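Local coordinates for tripartite motif-containing protein 65 (Homo sapiens, PDB 7JL4) that acts as an E3 ubiquitin ligase in innate immunity, autophagy and inflammation, this fragment being its PRY-SPRY (B30.2) domain, at residues Q61-Q66 with L93-L98; S83-V88 with H101-G106. All blocks are in the same frame, centred on the assembly; numbering follows the deposited sequence.

In the fold
Contacts 1 and 2 both rest on the six-stranded antiparallel sheet of the B30.2/SPRY domain and share the long loop between strands 84-89 and 111-116. In contact 1 the loop's early part, 93-98, reaches the outermost strand 61-63; in contact 2 its later part, 101-106, lies against strand 84-89. Strand 175-180 runs between these two strands, and its Trp179 touches side chains of both contacts. The contact centres are about 10 Å apart, and the loop ties to itself between them: Asn104 ND2 donates to Pro94 O at 3.0 Å. A glycerol, probably from the crystallisation liquor, lies about 3 Å from the Gln63 side chain in contact 1.

Contact 1: residues Q61-Q66 with L93-L98. Unlike the reference sequence in segment 93-98: Ser96 (reference Cys).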
ATOM      1  N   GLN A  61      -0.977  10.279   3.738  1.00 23.43           N
ATOM      2  CA  GLN A  61      -0.122   9.157   3.351  1.00 22.27           C
ATOM      3  C   GLN A  61       0.925   8.835   4.416  1.00 25.37           C
ATOM      4  O   GLN A  61       1.239   9.636   5.308  1.00 23.60           O
ATOM      5  CB  GLN A  61       0.589   9.412   2.001  1.00 21.13           C
ATOM      6  CG  GLN A  61      -0.405   9.479   0.826  1.00 24.60           C
ATOM      7  CD  GLN A  61       0.204   9.919  -0.495  1.00 27.98           C
ATOM      8  OE1 GLN A  61       1.431   9.952  -0.685  1.00 28.89           O
ATOM      9  NE2 GLN A  61      -0.650  10.282  -1.410  1.00 20.50           N
ATOM     10  N   VAL A  62       1.463   7.622   4.302  1.00 21.93           N
ATOM     11  CA  VAL A  62       2.556   7.165   5.152  1.00 20.77           C
ATOM     12  C   VAL A  62       3.283   6.095   4.354  1.00 23.72           C
ATOM     13  O   VAL A  62       2.656   5.358   3.588  1.00 22.00           O
ATOM     14  CB  VAL A  62       2.026   6.613   6.495  1.00 22.16           C
ATOM     15  CG1 VAL A  62       1.023   5.498   6.230  1.00 25.21           C
ATOM     16  CG2 VAL A  62       3.200   6.112   7.388  1.00 23.16           C
ATOM     17  N   GLN A  63       4.608   6.013   4.521  1.00 22.85           N
ATOM     18  CA  GLN A  63       5.401   4.999   3.834  1.00 21.23           C
ATOM     19  C   GLN A  63       6.004   4.027   4.850  1.00 22.25           C
ATOM     20  O   GLN A  63       5.914   4.222   6.067  1.00 24.78           O
ATOM     21  CB  GLN A  63       6.514   5.631   2.987  1.00 26.38           C
ATOM     22  CG  GLN A  63       7.621   6.276   3.826  1.00 30.55           C
ATOM     23  CD  GLN A  63       8.704   6.966   2.996  1.00 39.66           C
ATOM     24  OE1 GLN A  63       8.591   7.087   1.778  1.00 34.76           O
ATOM     25  NE2 GLN A  63       9.774   7.399   3.663  1.00 38.39           N
ATOM     26  N   CYS A  64       6.600   2.953   4.342  1.00 21.42           N
ATOM     27  CA  CYS A  64       7.196   1.951   5.216  1.00 20.62           C
ATOM     28  C   CYS A  64       8.681   2.217   5.378  1.00 19.61           C
ATOM     29  O   CYS A  64       9.298   2.977   4.629  1.00 19.63           O
ATOM     30  CB  CYS A  64       6.972   0.541   4.667  1.00 25.59           C
ATOM     31  SG  CYS A  64       5.269  -0.038   4.818  1.00 21.04           S
ATOM     32  N   ALA A  65       9.266   1.552   6.366  1.00 18.77           N
ATOM     33  CA  ALA A  65      10.688   1.668   6.628  1.00 23.92           C
ATOM     34  C   ALA A  65      11.524   0.739   5.769  1.00 25.60           C
ATOM     35  O   ALA A  65      12.746   0.703   5.946  1.00 34.04           O
ATOM     36  CB  ALA A  65      10.972   1.372   8.103  1.00 24.20           C
ATOM     37  N   GLN A  66      10.916  -0.028   4.876  1.00 23.37           N
ATOM     38  CA  GLN A  66      11.647  -0.968   4.030  1.00 20.62           C
ATOM     39  C   GLN A  66      11.613  -0.501   2.580  1.00 27.86           C
ATOM     40  O   GLN A  66      10.618   0.082   2.137  1.00 21.90           O
ATOM     41  CB  GLN A  66      11.035  -2.376   4.113  1.00 18.18           C
ATOM     42  CG  GLN A  66      11.183  -3.014   5.506  1.00 24.29           C
ATOM     43  CD  GLN A  66      10.172  -2.481   6.522  1.00 23.31           C
ATOM     44  OE1 GLN A  66       9.050  -2.072   6.168  1.00 22.52           O
ATOM     45  NE2 GLN A  66      10.561  -2.474   7.775  1.00 21.96           N
ATOM     46  N   LEU A  93       8.981  10.757  -4.450  1.00 39.69           N
ATOM     47  CA  LEU A  93       7.553  11.024  -4.348  1.00 33.88           C
ATOM     48  C   LEU A  93       7.314  12.269  -3.500  1.00 35.84           C
ATOM     49  O   LEU A  93       7.808  12.339  -2.367  1.00 33.84           O
ATOM     50  CB  LEU A  93       6.812   9.828  -3.753  1.00 34.95           C
ATOM     51  CG  LEU A  93       5.294   9.969  -3.649  1.00 31.90           C
ATOM     52  CD1 LEU A  93       4.654   9.994  -5.042  1.00 34.72           C
ATOM     53  CD2 LEU A  93       4.690   8.839  -2.814  1.00 27.49           C
ATOM     54  N   PRO A  94       6.601  13.275  -4.008  1.00 33.13           N
ATOM     55  CA  PRO A  94       6.398  14.500  -3.226  1.00 35.46           C
ATOM     56  C   PRO A  94       5.570  14.266  -1.965  1.00 33.71           C
ATOM     57  O   PRO A  94       4.638  13.462  -1.937  1.00 32.23           O
ATOM     58  CB  PRO A  94       5.670  15.432  -4.206  1.00 45.42           C
ATOM     59  CG  PRO A  94       6.036  14.907  -5.570  1.00 43.78           C
ATOM     60  CD  PRO A  94       6.113  13.415  -5.390  1.00 41.39           C
ATOM     61  N   ARG A  95       5.918  15.011  -0.918  1.00 34.88           N
ATOM     62  CA  ARG A  95       5.209  14.974   0.354  1.00 34.74           C
ATOM     63  C   ARG A  95       4.145  16.063   0.478  1.00 36.52           C
ATOM     64  O   ARG A  95       3.226  15.922   1.294  1.00 36.33           O
ATOM     65  CB  ARG A  95       6.209  15.130   1.512  1.00 43.63           C
ATOM     66  CG  ARG A  95       7.365  14.128   1.530  1.00 41.68           C
ATOM     67  CD  ARG A  95       6.990  12.875   2.262  1.00 43.26           C
ATOM     68  NE  ARG A  95       8.162  12.123   2.687  1.00 50.47           N
ATOM     69  CZ  ARG A  95       8.875  11.329   1.895  1.00 48.32           C
ATOM     70  NH1 ARG A  95       9.939  10.691   2.385  1.00 51.71           N
ATOM     71  NH2 ARG A  95       8.513  11.147   0.626  1.00 46.63           N
ATOM     72  N   SER A  96       4.242  17.135  -0.305  1.00 39.03           N
ATOM     73  CA  SER A  96       3.358  18.280  -0.148  1.00 41.53           C
ATOM     74  C   SER A  96       2.047  18.079  -0.891  1.00 46.89           C
ATOM     75  O   SER A  96       1.968  17.370  -1.896  1.00 46.72           O
ATOM     76  CB  SER A  96       4.015  19.565  -0.654  1.00 46.48           C
ATOM     77  OG  SER A  96       4.625  19.354  -1.916  1.00 64.13           O
ATOM     78  N   ARG A  97       1.018  18.732  -0.378  1.00 44.86           N
ATOM     79  CA  ARG A  97      -0.278  18.837  -1.020  1.00 45.24           C
ATOM     80  C   ARG A  97      -0.351  20.205  -1.689  1.00 55.77           C
ATOM     81  O   ARG A  97      -0.711  21.194  -1.054  1.00 55.10           O
ATOM     82  CB  ARG A  97      -1.383  18.722   0.004  1.00 47.34           C
ATOM     83  CG  ARG A  97      -2.745  18.801  -0.625  1.00 59.46           C
ATOM     84  CD  ARG A  97      -3.755  18.687   0.452  1.00 54.88           C
ATOM     85  NE  ARG A  97      -5.110  18.848  -0.040  1.00 62.17           N
ATOM     86  CZ  ARG A  97      -6.167  18.777   0.754  1.00 61.68           C
ATOM     87  NH1 ARG A  97      -5.984  18.591   2.059  1.00 66.80           N
ATOM     88  NH2 ARG A  97      -7.386  18.919   0.262  1.00 56.80           N
ATOM     89  N   LEU A  98       0.004  20.279  -2.969  1.00 52.30           N
ATOM     90  CA  LEU A  98      -0.060  21.556  -3.663  0.53 63.65           C
ATOM     91  C   LEU A  98      -1.470  21.913  -4.120  1.00 69.07           C
ATOM     92  O   LEU A  98      -1.743  23.094  -4.384  1.00 71.14           O
ATOM     93  CB  LEU A  98       0.888  21.550  -4.860  0.53 65.90           C
ATOM     94  CG  LEU A  98       2.358  21.364  -4.488  0.53 58.00           C
ATOM     95  CD1 LEU A  98       3.218  21.456  -5.732  0.53 66.71           C
ATOM     96  CD2 LEU A  98       2.782  22.383  -3.454  0.53 61.79           C
TER
HETATM   97  O   HOH W   1       9.448   8.950  -0.946  1.00 52.80           O
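Gln61 and Arg95 bring their CA atoms to 8.4 Å, while Gln63 and Leu93 are 10.4 Å apart at CA, so strand 61-63 and the irregular segment 93-98 run in opposite senses, too far apart for backbone pairing. Side chains span the gap and bury 110 Å² in all, without a direct hydrogen bond. At the inner end the Leu93 methyl CD2 packs against the amide end of the extended Gln61 side chain, the two crossing at about a right angle. Farther out Gln63 meets Arg95, again at about a right angle. With CG between its backbone N and carbonyl carbon (chi1 69°), Gln63 presents its amide to the guanidinium obliquely, the planes 67° apart, and NE2 comes to 3.5 Å from Arg95 NH1. Both groups are held by outside partners: Gln63 NE2 donates to Asp25 OD2, Arg95 NE to Gly55 O, and the guanidinium makes a cation-pi contact with Phe57. A water accepts from Arg95 NH2 at 2.9 Å and gives a weak bond to Gln63 OE1. Here a long loop folds back beside an edge strand of the B30.2/SPRY beta-sandwich, joined to it through side chains and water.

Contact 2: residues S83-V88 with H101-G106; sequences SVTLGV and HTDNIG
Thr85 and Gly87, on strand 84-89 of the B30.2/SPRY beta-sandwich, meet Asp103 and Ile105, which are joined in an Asx turn. The four residues are buried and carry the contact, 184 Å² in all. The two branches of Thr85 part, chi1 of -58° setting OG1 beside the backbone N and CG2 anti to it: OG1 goes to Asp103, while CG2 lies alongside the oppositely directed Ile105 side chain, 3.9 Å from Ile105 CB. Where Gly87 has no side chain, Ile105 CG2 settles against the strand, 4.0 Å from Gly87 CA. Trp179 of the adjoining strand also touches Thr85, Asp103 and Ile105, while Leu86 turns away to the opposite sheet and meets Leu140 and Met142. On the solvent side His101 is exposed, Thr102 and Asn104 partly so, and none of the three touches 83-88; Thr102 and Asn104 bond to other parts of the chain instead. The polar half is gripped at both carboxylate oxygens. Asp103 OD1 closes the turn by accepting a hydrogen bond from Ile105 N at 3.0 Å, with a bond angle of 163° but from well above the carboxylate plane. Its mate OD2 pairs with Arg107 in a salt bridge and, on its syn side and 30° out of plane, accepts a hydrogen bond from Thr85 OG1 at 2.7 Å.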
ATOM      1  N   SER A  83     -11.609   2.918   0.583  1.00 28.32           N
ATOM      2  CA  SER A  83     -10.998   4.251   0.544  1.00 27.82           C
ATOM      3  C   SER A  83      -9.605   4.223   1.176  1.00 28.80           C
ATOM      4  O   SER A  83      -9.284   4.987   2.087  1.00 26.66           O
ATOM      5  CB  SER A  83     -11.890   5.303   1.189  1.00 33.63           C
ATOM      6  OG  SER A  83     -13.193   5.238   0.609  1.00 30.72           O
ATOM      7  N   VAL A  84      -8.784   3.297   0.687  1.00 29.36           N
ATOM      8  CA  VAL A  84      -7.357   3.259   0.959  1.00 21.56           C
ATOM      9  C   VAL A  84      -6.642   3.026  -0.364  1.00 22.69           C
ATOM     10  O   VAL A  84      -7.222   2.501  -1.322  1.00 26.11           O
ATOM     11  CB  VAL A  84      -6.994   2.157   1.991  1.00 24.96           C
ATOM     12  CG1 VAL A  84      -7.747   2.395   3.306  1.00 24.83           C
ATOM     13  CG2 VAL A  84      -7.328   0.781   1.452  1.00 23.98           C
ATOM     14  N   THR A  85      -5.358   3.410  -0.415  1.00 19.37           N
ATOM     15  CA  THR A  85      -4.525   3.160  -1.587  1.00 16.33           C
ATOM     16  C   THR A  85      -3.257   2.461  -1.129  1.00 20.32           C
ATOM     17  O   THR A  85      -2.650   2.871  -0.136  1.00 21.58           O
ATOM     18  CB  THR A  85      -4.136   4.442  -2.339  1.00 21.58           C
ATOM     19  OG1 THR A  85      -5.308   5.141  -2.755  1.00 22.30           O
ATOM     20  CG2 THR A  85      -3.274   4.111  -3.599  1.00 15.59           C
ATOM     21  N   LEU A  86      -2.876   1.408  -1.844  1.00 18.49           N
ATOM     22  CA  LEU A  86      -1.673   0.628  -1.558  1.00 19.43           C
ATOM     23  C   LEU A  86      -0.744   0.748  -2.752  1.00 18.33           C
ATOM     24  O   LEU A  86      -1.162   0.489  -3.885  1.00 16.09           O
ATOM     25  CB  LEU A  86      -2.017  -0.856  -1.348  1.00 22.94           C
ATOM     26  CG  LEU A  86      -2.828  -1.400  -0.164  1.00 27.57           C
ATOM     27  CD1 LEU A  86      -4.237  -0.856  -0.137  1.00 29.57           C
ATOM     28  CD2 LEU A  86      -2.911  -2.894  -0.384  1.00 33.09           C
ATOM     29  N   GLY A  87       0.523   1.084  -2.509  1.00 18.74           N
ATOM     30  CA  GLY A  87       1.403   1.320  -3.637  1.00 18.87           C
ATOM     31  C   GLY A  87       2.870   1.218  -3.277  1.00 18.89           C
ATOM     32  O   GLY A  87       3.239   0.876  -2.151  1.00 19.40           O
ATOM     33  N   VAL A  88       3.706   1.512  -4.271  1.00 18.48           N
ATOM     34  CA  VAL A  88       5.148   1.653  -4.087  1.00 21.76           C
ATOM     35  C   VAL A  88       5.607   2.890  -4.847  1.00 21.75           C
ATOM     36  O   VAL A  88       4.974   3.304  -5.827  1.00 21.27           O
ATOM     37  CB  VAL A  88       5.907   0.406  -4.577  1.00 18.62           C
ATOM     38  CG1 VAL A  88       5.577  -0.790  -3.676  1.00 16.67           C
ATOM     39  CG2 VAL A  88       5.570   0.115  -6.018  1.00 18.21           C
ATOM     40  N   HIS A 101      -6.090  17.572  -4.380  1.00 37.32           N
ATOM     41  CA  HIS A 101      -5.963  16.127  -4.230  1.00 41.20           C
ATOM     42  C   HIS A 101      -5.171  15.797  -2.968  1.00 37.39           C
ATOM     43  O   HIS A 101      -4.236  16.512  -2.604  1.00 38.12           O
ATOM     44  CB  HIS A 101      -5.297  15.507  -5.472  1.00 34.83           C
ATOM     45  CG  HIS A 101      -5.907  15.949  -6.772  1.00 44.31           C
ATOM     46  ND1 HIS A 101      -7.247  15.790  -7.058  1.00 50.75           N
ATOM     47  CD2 HIS A 101      -5.363  16.553  -7.858  1.00 55.48           C
ATOM     48  CE1 HIS A 101      -7.508  16.288  -8.256  1.00 48.61           C
ATOM     49  NE2 HIS A 101      -6.381  16.758  -8.764  1.00 51.05           N
ATOM     50  N   THR A 102      -5.565  14.716  -2.290  1.00 29.14           N
ATOM     51  CA  THR A 102      -4.921  14.276  -1.051  1.00 28.06           C
ATOM     52  C   THR A 102      -4.142  12.983  -1.223  1.00 25.37           C
ATOM     53  O   THR A 102      -3.515  12.518  -0.262  1.00 27.92           O
ATOM     54  CB  THR A 102      -5.960  14.073   0.058  1.00 32.18           C
ATOM     55  OG1 THR A 102      -6.842  13.005  -0.325  1.00 34.00           O
ATOM     56  CG2 THR A 102      -6.782  15.356   0.277  1.00 35.25           C
ATOM     57  N   ASP A 103      -4.189  12.380  -2.407  1.00 26.55           N
ATOM     58  CA  ASP A 103      -3.527  11.109  -2.712  1.00 23.97           C
ATOM     59  C   ASP A 103      -2.725  11.340  -3.980  1.00 28.34           C
ATOM     60  O   ASP A 103      -3.290  11.768  -4.995  1.00 29.43           O
ATOM     61  CB  ASP A 103      -4.602  10.022  -2.919  1.00 24.16           C
ATOM     62  CG  ASP A 103      -4.048   8.628  -3.233  1.00 26.28           C
ATOM     63  OD1 ASP A 103      -2.813   8.383  -3.209  1.00 24.33           O
ATOM     64  OD2 ASP A 103      -4.903   7.746  -3.507  1.00 24.92           O
ATOM     65  N   ASN A 104      -1.409  11.122  -3.934  1.00 22.56           N
ATOM     66  CA  ASN A 104      -0.627  11.246  -5.159  1.00 21.18           C
ATOM     67  C   ASN A 104       0.001   9.923  -5.591  1.00 24.65           C
ATOM     68  O   ASN A 104       0.869   9.923  -6.478  1.00 22.90           O
ATOM     69  CB  ASN A 104       0.430  12.357  -5.020  1.00 23.09           C
ATOM     70  CG  ASN A 104       1.596  11.958  -4.121  1.00 30.82           C
ATOM     71  OD1 ASN A 104       1.601  10.870  -3.527  1.00 25.57           O
ATOM     72  ND2 ASN A 104       2.608  12.826  -4.044  1.00 27.40           N
ATOM     73  N   ILE A 105      -0.431   8.799  -5.012  1.00 22.07           N
ATOM     74  CA  ILE A 105       0.163   7.501  -5.323  1.00 23.35           C
ATOM     75  C   ILE A 105      -0.305   7.057  -6.708  1.00 21.68           C
ATOM     76  O   ILE A 105      -1.506   6.891  -6.949  1.00 20.92           O
ATOM     77  CB  ILE A 105      -0.193   6.457  -4.252  1.00 25.44           C
ATOM     78  CG1 ILE A 105       0.296   6.905  -2.874  1.00 24.82           C
ATOM     79  CG2 ILE A 105       0.446   5.086  -4.603  1.00 20.79           C
ATOM     80  CD1 ILE A 105      -0.300   6.103  -1.707  1.00 24.12           C
ATOM     81  N   GLY A 106       0.647   6.830  -7.617  1.00 20.71           N
ATOM     82  CA  GLY A 106       0.296   6.529  -8.997  1.00 20.43           C
ATOM     83  C   GLY A 106      -0.134   7.724  -9.811  1.00 21.01           C
ATOM     84  O   GLY A 106      -0.602   7.558 -10.952  1.00 23.46           O
TER